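Local atomic coordinates of protein F-93 (Sulfolobus virus 1, PDB entry 1TBX), a protein that probably acts as a homodimeric winged-helix transcription factor that recognises a palindromic or pseudo-palindromic DNA target sequence. Residues T4-Y8 against A83-Y87; L14-Y18 against F76-K81; E53-K57 against Y68-G73. Numbering follows the deposited sequence.

Contact 1: residues T4-Y8 against A83-Y87; sequences TPFFY and AIETY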
ATOM      1  N   THR A   4       1.979   7.584   7.757  1.00 51.99           N
ATOM      2  CA  THR A   4       2.046   7.199   6.327  1.00 44.07           C
ATOM      3  C   THR A   4       0.795   6.451   5.862  1.00 38.00           C
ATOM      4  O   THR A   4       0.540   5.326   6.320  1.00 35.83           O
ATOM      5  CB  THR A   4       3.338   6.400   6.004  1.00 44.17           C
ATOM      6  OG1 THR A   4       4.462   7.264   6.205  1.00 48.47           O
ATOM      7  CG2 THR A   4       3.441   6.047   4.509  1.00 29.42           C
ATOM      8  N   PRO A   5       0.013   7.093   4.986  1.00 33.94           N
ATOM      9  CA  PRO A   5      -1.078   6.423   4.225  1.00 35.38           C
ATOM     10  C   PRO A   5      -0.283   5.594   3.237  1.00 38.13           C
ATOM     11  O   PRO A   5       0.769   6.096   2.832  1.00 46.89           O
ATOM     12  CB  PRO A   5      -1.766   7.581   3.524  1.00 36.83           C
ATOM     13  CG  PRO A   5      -1.106   8.857   4.061  1.00 31.90           C
ATOM     14  CD  PRO A   5       0.202   8.508   4.611  1.00 26.88           C
ATOM     15  N   PHE A   6      -0.617   4.407   2.785  1.00 36.55           N
ATOM     16  CA  PHE A   6      -1.772   3.851   2.208  1.00 30.28           C
ATOM     17  C   PHE A   6      -1.131   2.442   2.303  1.00 35.57           C
ATOM     18  O   PHE A   6      -1.763   1.402   2.061  1.00 39.83           O
ATOM     19  CB  PHE A   6      -1.704   4.175   0.716  1.00 22.02           C
ATOM     20  CG  PHE A   6      -2.475   5.400   0.298  1.00 26.21           C
ATOM     21  CD1 PHE A   6      -1.964   6.671   0.501  1.00 26.14           C
ATOM     22  CD2 PHE A   6      -3.710   5.279  -0.336  1.00 22.84           C
ATOM     23  CE1 PHE A   6      -2.687   7.808   0.115  1.00 26.44           C
ATOM     24  CE2 PHE A   6      -4.416   6.396  -0.724  1.00 24.33           C
ATOM     25  CZ  PHE A   6      -3.898   7.672  -0.500  1.00 23.51           C
ATOM     26  N   PHE A   7       0.185   2.460   2.600  1.00 34.91           N
ATOM     27  CA  PHE A   7       1.057   1.301   2.733  1.00 29.62           C
ATOM     28  C   PHE A   7       1.490   1.126   4.174  1.00 31.35           C
ATOM     29  O   PHE A   7       1.874   2.069   4.860  1.00 32.04           O
ATOM     30  CB  PHE A   7       2.333   1.472   1.893  1.00 30.36           C
ATOM     31  CG  PHE A   7       2.091   2.049   0.523  1.00 29.88           C
ATOM     32  CD1 PHE A   7       2.264   3.408   0.293  1.00 26.07           C
ATOM     33  CD2 PHE A   7       1.654   1.247  -0.526  1.00 23.32           C
ATOM     34  CE1 PHE A   7       2.039   3.966  -0.984  1.00 27.44           C
ATOM     35  CE2 PHE A   7       1.412   1.802  -1.811  1.00 26.64           C
ATOM     36  CZ  PHE A   7       1.608   3.169  -2.034  1.00 22.76           C
ATOM     37  N   TYR A   8       1.427  -0.106   4.630  1.00 28.20           N
ATOM     38  CA  TYR A   8       1.994  -0.477   5.893  1.00 28.84           C
ATOM     39  C   TYR A   8       3.514  -0.597   5.746  1.00 28.58           C
ATOM     40  O   TYR A   8       4.034  -0.594   4.620  1.00 33.56           O
ATOM     41  CB  TYR A   8       1.431  -1.826   6.272  1.00 28.81           C
ATOM     42  CG  TYR A   8       0.096  -1.798   6.952  1.00 36.36           C
ATOM     43  CD1 TYR A   8      -1.088  -2.048   6.240  1.00 41.60           C
ATOM     44  CD2 TYR A   8       0.003  -1.571   8.306  1.00 35.02           C
ATOM     45  CE1 TYR A   8      -2.314  -2.072   6.882  1.00 36.22           C
ATOM     46  CE2 TYR A   8      -1.201  -1.585   8.942  1.00 38.51           C
ATOM     47  CZ  TYR A   8      -2.360  -1.834   8.241  1.00 39.46           C
ATOM     48  OH  TYR A   8      -3.559  -1.844   8.939  1.00 41.52           O
ATOM     49  N   ALA A  83       3.631   1.250  -7.220  1.00 24.30           N
ATOM     50  CA  ALA A  83       2.691   1.932  -6.351  1.00 22.83           C
ATOM     51  C   ALA A  83       3.313   3.038  -5.441  1.00 23.23           C
ATOM     52  O   ALA A  83       2.908   4.210  -5.537  1.00 23.15           O
ATOM     53  CB  ALA A  83       1.913   0.917  -5.547  1.00 17.13           C
ATOM     54  N   ILE A  84       4.292   2.692  -4.591  1.00 21.18           N
ATOM     55  CA  ILE A  84       4.982   3.687  -3.736  1.00 22.97           C
ATOM     56  C   ILE A  84       5.661   4.791  -4.542  1.00 25.84           C
ATOM     57  O   ILE A  84       5.591   5.988  -4.206  1.00 27.36           O
ATOM     58  CB  ILE A  84       6.020   3.007  -2.839  1.00 28.63           C
ATOM     59  CG1 ILE A  84       5.314   2.143  -1.789  1.00 29.18           C
ATOM     60  CG2 ILE A  84       6.947   4.049  -2.186  1.00 23.02           C
ATOM     61  CD1 ILE A  84       6.027   0.893  -1.467  1.00 32.75           C
ATOM     62  N   GLU A  85       6.307   4.390  -5.622  1.00 23.45           N
ATOM     63  CA  GLU A  85       6.952   5.344  -6.482  1.00 23.55           C
ATOM     64  C   GLU A  85       5.978   6.345  -7.091  1.00 24.58           C
ATOM     65  O   GLU A  85       6.304   7.536  -7.215  1.00 23.57           O
ATOM     66  CB  GLU A  85       7.707   4.598  -7.547  1.00 17.61           C
ATOM     67  CG  GLU A  85       8.853   5.404  -8.066  1.00 29.68           C
ATOM     68  CD  GLU A  85      10.018   5.473  -7.073  1.00 40.90           C
ATOM     69  OE1 GLU A  85      10.122   4.551  -6.182  1.00 37.81           O
ATOM     70  OE2 GLU A  85      10.826   6.458  -7.209  1.00 42.88           O
ATOM     71  N   THR A  86       4.793   5.848  -7.479  1.00 21.45           N
ATOM     72  CA  THR A  86       3.788   6.665  -8.102  1.00 20.36           C
ATOM     73  C   THR A  86       3.285   7.582  -7.011  1.00 20.56           C
ATOM     74  O   THR A  86       3.093   8.768  -7.232  1.00 20.72           O
ATOM     75  CB  THR A  86       2.641   5.769  -8.643  1.00 25.13           C
ATOM     76  OG1 THR A  86       3.154   4.893  -9.654  1.00 24.61           O
ATOM     77  CG2 THR A  86       1.541   6.608  -9.363  1.00 15.05           C
ATOM     78  N   TYR A  87       3.086   7.013  -5.825  1.00 19.57           N
ATOM     79  CA  TYR A  87       2.739   7.808  -4.646  1.00 23.58           C
ATOM     80  C   TYR A  87       3.689   8.979  -4.409  1.00 25.58           C
ATOM     81  O   TYR A  87       3.219  10.125  -4.352  1.00 21.65           O
ATOM     82  CB  TYR A  87       2.741   6.981  -3.374  1.00 25.03           C
ATOM     83  CG  TYR A  87       2.209   7.747  -2.183  1.00 28.57           C
ATOM     84  CD1 TYR A  87       1.079   8.554  -2.311  1.00 30.69           C
ATOM     85  CD2 TYR A  87       2.835   7.676  -0.932  1.00 25.78           C
ATOM     86  CE1 TYR A  87       0.576   9.264  -1.245  1.00 30.12           C
ATOM     87  CE2 TYR A  87       2.333   8.391   0.145  1.00 28.33           C
ATOM     88  CZ  TYR A  87       1.205   9.183  -0.017  1.00 30.31           C
ATOM     89  OH  TYR A  87       0.662   9.876   1.041  1.00 31.18           O
TER
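This is a buried aromatic contact between the N-terminal loop, just before helix 9-17, and the C-terminal half of the long helix 71-94. Three rings, Phe6, Phe7 and Tyr87, make an aromatic cluster. Both phenylalanines point their CA-to-CB bonds toward the helix. Each turns its ring edge to the face of Tyr87 in an offset edge-to-face pair. The Phe6 and Tyr87 centroids are 5.4 Å apart with planes at 63°. For Phe7 and Tyr87 the values are 5.9 Å and 61°. Within these two ring pairs the nearest atoms are Phe6 CE1 and Tyr87 CE1 at 3.8 Å, and Phe7 CE1 and Tyr87 CD2, also at 3.8 Å. Phe7 does more than meet Tyr87. Ile84 CG1 sits almost exactly over its ring, 3.6 Å from the centroid and 3° off the normal, a CH-pi contact. Phe7 CE2 also touches Ala83 CB at 3.9 Å. Ala83, Ile84 and Tyr87 lie within one turn of the helix, where Tyr87 N bonds to Ala83 O at 2.8 Å. Residues 4-8 thus form an N-terminal arm that lies against the C-terminal helix of a winged-helix protein, and the same rings also meet the second subunit. Phe6 meets Phe55 and Phe76 of the second subunit edge-to-face, and the Tyr87 ring meets that same Phe76. Tyr8, the N-cap residue of helix 9-17, stacks on Tyr8 of the second subunit. No hydrogen bond crosses between the two segments. The Tyr87 hydroxyl is hydrogen-bonded to Lys91, one turn further along the helix, while Pro5 CG approaches Tyr87 OH at 3.6 Å.

Contact 2: residues L14-Y18 against F76-K81; sequences LAYLY and FAISLK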
ATOM      1  N   LEU A  14       9.476  -4.037   1.925  1.00 23.68           N
ATOM      2  CA  LEU A  14       9.547  -4.929   0.780  1.00 24.74           C
ATOM      3  C   LEU A  14       9.967  -4.229  -0.541  1.00 27.91           C
ATOM      4  O   LEU A  14      10.863  -4.694  -1.260  1.00 26.44           O
ATOM      5  CB  LEU A  14       8.201  -5.660   0.622  1.00 27.60           C
ATOM      6  CG  LEU A  14       8.288  -6.939  -0.211  1.00 29.11           C
ATOM      7  CD1 LEU A  14       9.405  -7.797   0.348  1.00 23.89           C
ATOM      8  CD2 LEU A  14       6.938  -7.691  -0.270  1.00 23.90           C
ATOM      9  N   ALA A  15       9.306  -3.118  -0.855  1.00 26.89           N
ATOM     10  CA  ALA A  15       9.577  -2.352  -2.065  1.00 25.17           C
ATOM     11  C   ALA A  15      11.027  -1.929  -2.092  1.00 27.88           C
ATOM     12  O   ALA A  15      11.695  -2.057  -3.104  1.00 34.09           O
ATOM     13  CB  ALA A  15       8.706  -1.129  -2.099  1.00 22.52           C
ATOM     14  N   TYR A  16      11.527  -1.443  -0.964  1.00 27.22           N
ATOM     15  CA  TYR A  16      12.884  -0.923  -0.915  1.00 25.41           C
ATOM     16  C   TYR A  16      13.956  -1.988  -1.085  1.00 26.16           C
ATOM     17  O   TYR A  16      15.073  -1.707  -1.558  1.00 27.09           O
ATOM     18  CB  TYR A  16      13.080  -0.123   0.357  1.00 26.40           C
ATOM     19  CG  TYR A  16      12.601   1.272   0.122  1.00 33.71           C
ATOM     20  CD1 TYR A  16      11.221   1.573   0.026  1.00 33.18           C
ATOM     21  CD2 TYR A  16      13.527   2.304  -0.096  1.00 36.01           C
ATOM     22  CE1 TYR A  16      10.799   2.899  -0.244  1.00 36.54           C
ATOM     23  CE2 TYR A  16      13.121   3.624  -0.355  1.00 31.09           C
ATOM     24  CZ  TYR A  16      11.777   3.919  -0.426  1.00 37.76           C
ATOM     25  OH  TYR A  16      11.449   5.228  -0.696  1.00 36.73           O
ATOM     26  N   LEU A  17      13.619  -3.216  -0.716  1.00 24.41           N
ATOM     27  CA  LEU A  17      14.574  -4.302  -0.822  1.00 24.43           C
ATOM     28  C   LEU A  17      14.821  -4.651  -2.303  1.00 29.61           C
ATOM     29  O   LEU A  17      15.930  -5.062  -2.696  1.00 28.32           O
ATOM     30  CB  LEU A  17      14.066  -5.518  -0.059  1.00 23.46           C
ATOM     31  CG  LEU A  17      14.978  -6.726   0.013  1.00 21.21           C
ATOM     32  CD1 LEU A  17      16.378  -6.259   0.337  1.00 20.38           C
ATOM     33  CD2 LEU A  17      14.460  -7.668   1.062  1.00 22.25           C
ATOM     34  N   TYR A  18      13.779  -4.480  -3.114  1.00 25.79           N
ATOM     35  CA  TYR A  18      13.915  -4.796  -4.484  1.00 27.15           C
ATOM     36  C   TYR A  18      15.081  -4.003  -5.026  1.00 29.98           C
ATOM     37  O   TYR A  18      15.216  -2.809  -4.772  1.00 37.33           O
ATOM     38  CB  TYR A  18      12.636  -4.543  -5.277  1.00 25.28           C
ATOM     39  CG  TYR A  18      12.800  -5.044  -6.705  1.00 24.98           C
ATOM     40  CD1 TYR A  18      12.564  -6.388  -7.026  1.00 21.10           C
ATOM     41  CD2 TYR A  18      13.236  -4.184  -7.737  1.00 21.87           C
ATOM     42  CE1 TYR A  18      12.732  -6.869  -8.341  1.00 25.34           C
ATOM     43  CE2 TYR A  18      13.377  -4.648  -9.067  1.00 23.01           C
ATOM     44  CZ  TYR A  18      13.141  -6.000  -9.365  1.00 25.74           C
ATOM     45  OH  TYR A  18      13.313  -6.495 -10.673  1.00 28.87           O
ATOM     46  N   PHE A  76       6.175  -9.665  -5.870  1.00 26.57           N
ATOM     47  CA  PHE A  76       5.394  -8.627  -5.181  1.00 27.86           C
ATOM     48  C   PHE A  76       6.109  -7.281  -5.052  1.00 30.36           C
ATOM     49  O   PHE A  76       5.523  -6.238  -5.352  1.00 34.70           O
ATOM     50  CB  PHE A  76       5.006  -9.117  -3.797  1.00 28.85           C
ATOM     51  CG  PHE A  76       3.847  -8.388  -3.186  1.00 31.12           C
ATOM     52  CD1 PHE A  76       2.944  -7.675  -3.976  1.00 30.65           C
ATOM     53  CD2 PHE A  76       3.639  -8.447  -1.798  1.00 29.57           C
ATOM     54  CE1 PHE A  76       1.858  -6.987  -3.378  1.00 33.51           C
ATOM     55  CE2 PHE A  76       2.558  -7.782  -1.193  1.00 31.54           C
ATOM     56  CZ  PHE A  76       1.670  -7.048  -1.986  1.00 33.04           C
ATOM     57  N   ALA A  77       7.360  -7.303  -4.588  1.00 29.24           N
ATOM     58  CA  ALA A  77       8.159  -6.094  -4.445  1.00 26.84           C
ATOM     59  C   ALA A  77       8.047  -5.159  -5.683  1.00 25.15           C
ATOM     60  O   ALA A  77       7.904  -3.945  -5.529  1.00 24.65           O
ATOM     61  CB  ALA A  77       9.622  -6.459  -4.142  1.00 24.05           C
ATOM     62  N   ILE A  78       8.065  -5.735  -6.891  1.00 25.74           N
ATOM     63  CA  ILE A  78       8.019  -4.931  -8.129  1.00 24.84           C
ATOM     64  C   ILE A  78       6.733  -4.121  -8.209  1.00 25.20           C
ATOM     65  O   ILE A  78       6.785  -2.910  -8.458  1.00 29.03           O
ATOM     66  CB  ILE A  78       8.129  -5.804  -9.374  1.00 23.02           C
ATOM     67  CG1 ILE A  78       9.503  -6.483  -9.463  1.00 27.61           C
ATOM     68  CG2 ILE A  78       7.793  -4.999 -10.630  1.00 24.65           C
ATOM     69  CD1 ILE A  78       9.468  -7.793 -10.359  1.00 23.54           C
ATOM     70  N   SER A  79       5.594  -4.777  -7.995  1.00 23.53           N
ATOM     71  CA  SER A  79       4.338  -4.069  -8.083  1.00 23.06           C
ATOM     72  C   SER A  79       4.123  -3.101  -6.913  1.00 25.08           C
ATOM     73  O   SER A  79       3.478  -2.073  -7.069  1.00 32.37           O
ATOM     74  CB  SER A  79       3.173  -5.026  -8.221  1.00 23.02           C
ATOM     75  OG  SER A  79       3.141  -5.927  -7.139  1.00 37.01           O
ATOM     76  N   LEU A  80       4.634  -3.422  -5.734  1.00 23.17           N
ATOM     77  CA  LEU A  80       4.622  -2.442  -4.646  1.00 23.55           C
ATOM     78  C   LEU A  80       5.488  -1.215  -4.960  1.00 26.27           C
ATOM     79  O   LEU A  80       5.078  -0.097  -4.666  1.00 31.86           O
ATOM     80  CB  LEU A  80       5.084  -3.061  -3.328  1.00 21.72           C
ATOM     81  CG  LEU A  80       4.201  -4.109  -2.607  1.00 27.53           C
ATOM     82  CD1 LEU A  80       4.945  -4.806  -1.415  1.00 25.26           C
ATOM     83  CD2 LEU A  80       2.791  -3.557  -2.189  1.00 17.59           C
ATOM     84  N   LYS A  81       6.679  -1.426  -5.532  1.00 29.15           N
ATOM     85  CA  LYS A  81       7.619  -0.343  -5.837  1.00 30.50           C
ATOM     86  C   LYS A  81       6.945   0.694  -6.724  1.00 28.98           C
ATOM     87  O   LYS A  81       7.101   1.913  -6.508  1.00 30.25           O
ATOM     88  CB  LYS A  81       8.871  -0.893  -6.549  1.00 30.97           C
ATOM     89  CG  LYS A  81       9.963   0.133  -6.894  1.00 40.79           C
ATOM     90  CD  LYS A  81      11.097   0.281  -5.822  1.00 51.70           C
ATOM     91  CE  LYS A  81      10.763   1.371  -4.666  1.00 50.91           C
ATOM     92  NZ  LYS A  81      11.881   2.305  -4.194  1.00 42.61           N
TER
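Tyr18 lays one face of its ring over Ile78, whose CG1 is 3.9 Å from the ring centroid and 29° off the normal, a CH-pi contact. Tyr18 is the first residue to leave helical geometry after helix 9-17. Its CB also meets Ala77 CB at 3.7 Å. The helices come close where two small residues meet: Ala77 points its CB toward helix 9-17 and Ala15 lies alongside. Ala15 CA and Ala77 CA are only 4.7 Å apart, and Ala77 CB touches the backbone atom Leu14 O at 3.6 Å. Leu14 fills the space beside this point. Its CD2 lies 3.7 Å from Phe76 CD2 and 3.7 Å from Leu80 CD1. Further along, Lys81 extends across helix 9-17, and its CD packs on Ala15 O at 3.6 Å. Its NZ ends over the face of the Tyr16 ring, 4.0 Å from the centroid and 9° off the normal, a cation-pi interaction. Glu85 adds a weak, long ion pair to the same amine. The contact joins the first helix of the winged-helix domain to the long C-terminal helix. Phe76 also reaches the dimer interface, where it meets Phe6 and Tyr87 of the second subunit. No hydrogen bond links the two segments. Shape fit and apolar packing therefore hold the helices together, with the Lys81 amine placed over the Tyr16 face and its charge shared with a weak, long pair to Glu85.

Contact 3: residues E53-K57 against Y68-G73; sequences EGFVK and YLTEKG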
ATOM      1  N   GLU A  53       6.310 -14.672   6.624  1.00 27.70           N
ATOM      2  CA  GLU A  53       5.381 -14.927   5.531  1.00 25.08           C
ATOM      3  C   GLU A  53       6.080 -15.252   4.212  1.00 25.75           C
ATOM      4  O   GLU A  53       5.437 -15.315   3.158  1.00 26.63           O
ATOM      5  CB  GLU A  53       4.409 -13.774   5.354  1.00 24.55           C
ATOM      6  CG  GLU A  53       3.500 -13.555   6.548  1.00 31.63           C
ATOM      7  CD  GLU A  53       2.693 -14.775   6.957  1.00 33.07           C
ATOM      8  OE1 GLU A  53       2.039 -15.401   6.094  1.00 33.92           O
ATOM      9  OE2 GLU A  53       2.701 -15.087   8.165  1.00 34.15           O
ATOM     10  N   GLY A  54       7.394 -15.451   4.271  1.00 19.26           N
ATOM     11  CA  GLY A  54       8.117 -16.058   3.171  1.00 19.38           C
ATOM     12  C   GLY A  54       8.389 -15.190   1.955  1.00 23.80           C
ATOM     13  O   GLY A  54       8.545 -15.727   0.842  1.00 19.65           O
ATOM     14  N   PHE A  55       8.444 -13.871   2.177  1.00 21.09           N
ATOM     15  CA  PHE A  55       8.805 -12.900   1.160  1.00 17.72           C
ATOM     16  C   PHE A  55      10.284 -12.543   1.157  1.00 22.97           C
ATOM     17  O   PHE A  55      10.809 -12.159   0.120  1.00 23.58           O
ATOM     18  CB  PHE A  55       8.059 -11.628   1.398  1.00 12.95           C
ATOM     19  CG  PHE A  55       6.582 -11.763   1.264  1.00 18.35           C
ATOM     20  CD1 PHE A  55       5.774 -11.828   2.389  1.00 18.54           C
ATOM     21  CD2 PHE A  55       5.982 -11.783   0.015  1.00 22.19           C
ATOM     22  CE1 PHE A  55       4.400 -11.912   2.286  1.00 14.82           C
ATOM     23  CE2 PHE A  55       4.597 -11.885  -0.088  1.00 23.36           C
ATOM     24  CZ  PHE A  55       3.816 -11.942   1.060  1.00 19.01           C
ATOM     25  N   VAL A  56      10.953 -12.674   2.308  1.00 24.19           N
ATOM     26  CA  VAL A  56      12.334 -12.211   2.491  1.00 19.64           C
ATOM     27  C   VAL A  56      13.130 -13.273   3.222  1.00 22.38           C
ATOM     28  O   VAL A  56      12.584 -14.009   4.060  1.00 21.00           O
ATOM     29  CB  VAL A  56      12.341 -10.923   3.343  1.00 19.57           C
ATOM     30  CG1 VAL A  56      13.719 -10.555   3.856  1.00 17.13           C
ATOM     31  CG2 VAL A  56      11.737  -9.755   2.561  1.00 24.15           C
ATOM     32  N   LYS A  57      14.419 -13.357   2.910  1.00 21.28           N
ATOM     33  CA  LYS A  57      15.319 -14.232   3.654  1.00 24.81           C
ATOM     34  C   LYS A  57      16.410 -13.396   4.307  1.00 25.54           C
ATOM     35  O   LYS A  57      16.905 -12.460   3.707  1.00 27.01           O
ATOM     36  CB  LYS A  57      15.908 -15.332   2.755  1.00 24.57           C
ATOM     37  CG  LYS A  57      15.093 -16.651   2.785  1.00 29.04           C
ATOM     38  CD  LYS A  57      15.237 -17.536   1.495  1.00 31.42           C
ATOM     39  CE  LYS A  57      14.323 -18.818   1.530  1.00 32.86           C
ATOM     40  NZ  LYS A  57      14.992 -20.129   1.141  1.00 34.30           N
ATOM     41  N   TYR A  68      17.665 -10.880   1.467  1.00 30.49           N
ATOM     42  CA  TYR A  68      17.428 -11.274   0.090  1.00 27.21           C
ATOM     43  C   TYR A  68      15.951 -11.400  -0.106  1.00 29.83           C
ATOM     44  O   TYR A  68      15.176 -11.496   0.860  1.00 29.33           O
ATOM     45  CB  TYR A  68      18.210 -12.543  -0.267  1.00 24.86           C
ATOM     46  CG  TYR A  68      19.693 -12.309  -0.010  1.00 24.86           C
ATOM     47  CD1 TYR A  68      20.188 -12.351   1.297  1.00 24.34           C
ATOM     48  CD2 TYR A  68      20.575 -11.944  -1.048  1.00 20.93           C
ATOM     49  CE1 TYR A  68      21.519 -12.079   1.581  1.00 28.33           C
ATOM     50  CE2 TYR A  68      21.923 -11.667  -0.779  1.00 18.42           C
ATOM     51  CZ  TYR A  68      22.394 -11.747   0.547  1.00 27.71           C
ATOM     52  OH  TYR A  68      23.721 -11.500   0.899  1.00 31.73           O
ATOM     53  N   LEU A  69      15.557 -11.322  -1.370  1.00 32.85           N
ATOM     54  CA  LEU A  69      14.164 -11.449  -1.736  1.00 28.66           C
ATOM     55  C   LEU A  69      13.903 -12.880  -2.052  1.00 29.66           C
ATOM     56  O   LEU A  69      14.798 -13.654  -2.362  1.00 33.60           O
ATOM     57  CB  LEU A  69      13.805 -10.588  -2.932  1.00 29.20           C
ATOM     58  CG  LEU A  69      13.533  -9.127  -2.593  1.00 32.50           C
ATOM     59  CD1 LEU A  69      13.388  -8.356  -3.897  1.00 35.31           C
ATOM     60  CD2 LEU A  69      12.290  -8.997  -1.739  1.00 31.29           C
ATOM     61  N   THR A  70      12.648 -13.229  -1.960  1.00 30.92           N
ATOM     62  CA  THR A  70      12.227 -14.571  -2.153  1.00 27.53           C
ATOM     63  C   THR A  70      11.618 -14.558  -3.543  1.00 32.88           C
ATOM     64  O   THR A  70      11.408 -13.476  -4.104  1.00 41.28           O
ATOM     65  CB  THR A  70      11.258 -14.808  -1.038  1.00 26.26           C
ATOM     66  OG1 THR A  70      11.663 -15.975  -0.326  1.00 26.20           O
ATOM     67  CG2 THR A  70       9.814 -14.999  -1.508  1.00 17.96           C
ATOM     68  N   GLU A  71      11.382 -15.724  -4.132  1.00 31.96           N
ATOM     69  CA  GLU A  71      10.649 -15.789  -5.389  1.00 29.76           C
ATOM     70  C   GLU A  71       9.362 -14.946  -5.339  1.00 27.44           C
ATOM     71  O   GLU A  71       9.184 -14.019  -6.145  1.00 28.11           O
ATOM     72  CB  GLU A  71      10.341 -17.238  -5.687  1.00 31.56           C
ATOM     73  CG  GLU A  71      11.460 -17.928  -6.434  1.00 38.18           C
ATOM     74  CD  GLU A  71      10.979 -18.587  -7.724  1.00 43.58           C
ATOM     75  OE1 GLU A  71       9.958 -18.136  -8.309  1.00 43.81           O
ATOM     76  OE2 GLU A  71      11.623 -19.567  -8.158  1.00 41.91           O
ATOM     77  N   LYS A  72       8.499 -15.242  -4.361  1.00 25.84           N
ATOM     78  CA  LYS A  72       7.250 -14.481  -4.150  1.00 24.17           C
ATOM     79  C   LYS A  72       7.461 -13.017  -3.680  1.00 27.89           C
ATOM     80  O   LYS A  72       6.637 -12.142  -3.955  1.00 32.96           O
ATOM     81  CB  LYS A  72       6.207 -15.289  -3.310  1.00 22.43           C
ATOM     82  CG  LYS A  72       5.891 -14.905  -1.859  1.00 19.16           C
ATOM     83  CD  LYS A  72       5.587 -16.164  -1.039  1.00 15.20           C
ATOM     84  CE  LYS A  72       4.978 -15.875   0.342  1.00 17.09           C
ATOM     85  NZ  LYS A  72       3.654 -16.536   0.643  1.00 16.17           N
ATOM     86  N   GLY A  73       8.569 -12.757  -2.999  1.00 26.89           N
ATOM     87  CA  GLY A  73       8.912 -11.400  -2.637  1.00 28.42           C
ATOM     88  C   GLY A  73       9.311 -10.597  -3.861  1.00 29.96           C
ATOM     89  O   GLY A  73       8.902  -9.439  -4.000  1.00 31.38           O
TER
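The base of the wing of this winged-helix domain is formed here, where the beta hairpin of strands 56-61 and 64-69 begins and ends. Lys57 and Tyr68 are an antiparallel hydrogen-bonded pair. Lys57 N donates to Tyr68 O at 2.9 Å, and Tyr68 N donates to Lys57 O at 2.8 Å. Both bonds are nearly straight. Val56 and Leu69 form the neighbouring non-hydrogen-bonded pair, with CA atoms 4.7 Å apart. Their side chains share the sheet face that packs on Leu14 and Leu17 of helix 9-17. Just past the strand ends one more backbone bond forms: Thr70 N donates to Phe55 O at 3.0 Å, with a bent angle of 130°. Phe55 O also receives a CA-H...O contact from Gly73 CA at 3.4 Å. A CB on Gly73 would clash with this oxygen. Thr70 is the N-cap residue of helix 71-94, but its side chain makes no capping bond. Thr70 OG1 instead gives a weak hydrogen bond to Gly54 O at 3.3 Å, though Gly54 O is less certainly placed in the model. Gly54 has positive phi and is the C-prime residue of a Schellman motif ending helix 40-52. There Phe55 N bonds to Leu50 O, and Gly54 N to Ile51 O. Val56 has a backbone hydrogen bond with Leu50, and Tyr68 OH a weak one with Glu61. The Phe55 ring also meets Phe6 of the second subunit edge-to-face. Over one face of the Phe55 ring runs the Lys72 side chain, with CE 4.1 Å and NZ 5.0 Å from the Phe55 centroid, a CH-pi and a cation-pi contact.

In the fold
All three contacts use helix 71-94, in the order 3, 2, 1 from its N-terminal end. Contact 3 adds the base of the wing hairpin, contact 2 helix 9-17, and contact 1 the N-terminal arm. In sequence, contact 1 encloses contact 2, which encloses contact 3. Centres of neighbouring contacts lie 11 Å apart, and those of contacts 1 and 3 lie 20 Å apart. Contact 2 touches both others: Ile84 CD1 meets Ala15 CB at 3.4 Å, and Leu17 CD2 meets Val56 CG2 at 3.7 Å. Contacts 1 and 3 do not touch. Every contact reaches the second subunit, so the packing of the winged-helix core is continuous with the dimer interface.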